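Rbstp0775 protein (Geobacillus stearothermophilus, PDB 1RZ3) is of unknown function but belongs to the phosphoribulokinase/uridine kinase family and is possibly an ATP-dependent kinase of the uridine kinase type. Local coordinates at residues 13-18 and 44-49. Residues are numbered along the deposited sequence; the frame is centred on the assembly and turned at random.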
# COMPACT_ATOMS: atom_id res chain seq x y z
N THR A 13 10.05 -15.60 -5.43
CA THR A 13 10.74 -15.00 -4.29
C THR A 13 9.82 -15.00 -3.06
O THR A 13 10.25 -15.34 -1.95
CB THR A 13 11.16 -13.55 -4.62
OG1 THR A 13 12.12 -13.58 -5.68
CG2 THR A 13 11.77 -12.86 -3.41
N ILE A 14 8.57 -14.62 -3.27
CA ILE A 14 7.59 -14.57 -2.18
C ILE A 14 7.30 -15.96 -1.63
O ILE A 14 7.16 -16.14 -0.41
CB ILE A 14 6.29 -13.88 -2.66
CG1 ILE A 14 6.54 -12.38 -2.82
CG2 ILE A 14 5.14 -14.14 -1.67
CD1 ILE A 14 5.43 -11.62 -3.53
N LEU A 15 7.23 -16.96 -2.51
CA LEU A 15 6.95 -18.32 -2.06
C LEU A 15 8.11 -18.95 -1.30
O LEU A 15 7.96 -20.01 -0.69
CB LEU A 15 6.59 -19.20 -3.26
CG LEU A 15 5.26 -18.88 -3.96
CD1 LEU A 15 5.14 -19.71 -5.24
CD2 LEU A 15 4.10 -19.16 -3.01
N ALA A 16 9.27 -18.29 -1.32
CA ALA A 16 10.46 -18.80 -0.62
C ALA A 16 10.63 -18.19 0.77
O ALA A 16 11.46 -18.65 1.55
CB ALA A 16 11.72 -18.51 -1.46
N ILE A 17 9.83 -17.18 1.08
CA ILE A 17 9.91 -16.51 2.38
C ILE A 17 9.41 -17.41 3.52
O ILE A 17 8.36 -18.05 3.40
CB ILE A 17 9.07 -15.22 2.40
CG1 ILE A 17 9.56 -14.26 1.31
CG2 ILE A 17 9.18 -14.54 3.78
CD1 ILE A 17 8.69 -13.04 1.16
N LYS A 18 10.16 -17.44 4.62
CA LYS A 18 9.77 -18.23 5.78
C LYS A 18 8.50 -17.63 6.37
O LYS A 18 8.45 -16.43 6.65
CB LYS A 18 10.87 -18.22 6.84
CG LYS A 18 10.48 -18.94 8.13
CD LYS A 18 10.22 -20.42 7.88
CE LYS A 18 9.86 -21.16 9.17
NZ LYS A 18 8.59 -20.69 9.78
N GLN A 44 -3.16 -12.88 -8.02
CA GLN A 44 -3.80 -13.86 -8.88
C GLN A 44 -2.89 -15.07 -9.10
O GLN A 44 -3.30 -16.21 -8.96
CB GLN A 44 -4.14 -13.22 -10.24
CG GLN A 44 -4.96 -14.11 -11.16
CD GLN A 44 -6.24 -14.60 -10.51
OE1 GLN A 44 -6.20 -15.39 -9.57
NE2 GLN A 44 -7.38 -14.13 -11.00
N THR A 45 -1.64 -14.79 -9.44
CA THR A 45 -0.66 -15.85 -9.66
C THR A 45 -0.45 -16.70 -8.40
O THR A 45 -0.33 -17.93 -8.47
CB THR A 45 0.69 -15.25 -10.10
OG1 THR A 45 0.47 -14.37 -11.22
CG2 THR A 45 1.66 -16.34 -10.50
N LEU A 46 -0.42 -16.04 -7.25
CA LEU A 46 -0.24 -16.75 -5.98
C LEU A 46 -1.41 -17.69 -5.71
O LEU A 46 -1.22 -18.83 -5.27
CB LEU A 46 -0.08 -15.74 -4.83
CG LEU A 46 1.27 -15.01 -4.79
CD1 LEU A 46 1.21 -13.83 -3.84
CD2 LEU A 46 2.36 -15.98 -4.37
N ARG A 47 -2.63 -17.22 -5.97
CA ARG A 47 -3.81 -18.06 -5.75
C ARG A 47 -3.74 -19.33 -6.59
O ARG A 47 -4.15 -20.40 -6.14
CB ARG A 47 -5.08 -17.28 -6.08
CG ARG A 47 -5.35 -16.13 -5.12
CD ARG A 47 -6.63 -15.39 -5.48
NE ARG A 47 -6.85 -14.27 -4.57
CZ ARG A 47 -6.79 -12.99 -4.93
NH1 ARG A 47 -6.52 -12.67 -6.19
NH2 ARG A 47 -6.97 -12.04 -4.02
N GLU A 48 -3.23 -19.20 -7.80
CA GLU A 48 -3.12 -20.35 -8.68
C GLU A 48 -2.04 -21.30 -8.18
O GLU A 48 -2.00 -22.47 -8.58
CB GLU A 48 -2.85 -19.88 -10.11
CG GLU A 48 -3.96 -18.97 -10.62
CD GLU A 48 -3.73 -18.47 -12.02
OE1 GLU A 48 -2.69 -17.82 -12.27
OE2 GLU A 48 -4.61 -18.70 -12.88
N GLN A 49 -1.18 -20.81 -7.29
CA GLN A 49 -0.13 -21.64 -6.71
C GLN A 49 -0.66 -22.23 -5.40
O GLN A 49 0.09 -22.83 -4.63
CB GLN A 49 1.13 -20.81 -6.42
CG GLN A 49 1.71 -20.07 -7.61
CD GLN A 49 1.84 -20.95 -8.84
OE1 GLN A 49 2.42 -22.03 -8.78
NE2 GLN A 49 1.30 -20.48 -9.96
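Leu15 and Leu46 meet methyl against methyl, CD2 of Leu15 standing 3.9 Å from CD2 of Leu46. That same Leu46 methyl also lies 4.1 Å from CG of Leu15, so it rests against the branch point as well. The two side chains run past each other in opposite senses, each starting out toward the other helix; their CA atoms are 8.3 Å apart. In Leu46 chi1 (-73°) sets CG anti to the carbonyl carbon, and chi2 (167°) then directs CD2 toward helix 3-15. Ile14 adds a looser touch from the buried side, its CG2 4.3 Å from CD2 of Leu46. At the outer edge, CD1 of Leu15 approaches CG of Gln49 at 4.2 Å, the two side chains crossing at roughly a right angle. The Gln49 chain bends at chi2 (-48°), which turns its amide back to its own helix, where NE2 makes a weak 3.4 Å hydrogen bond to Thr45 O; the aliphatic part is what Leu15 meets.

Further out, Ile51 touches both leucines, and Cys11, one turn before Leu15, packs on Leu46. Beneath them, Ile14 reaches Met127 and Leu46 reaches Met129, both on strand 127-132 of the parallel sheet. The contact thus joins the C-terminal ends of helix 3-15 and of helix 35-48, which follows a probable P-loop. With 159 Å² buried in total and apolar carbons at every touching point, the pairing is small and rests on dispersion and the hydrophobic effect, grading from buried Ile14 and Leu46 to exposed Leu15 and Gln49.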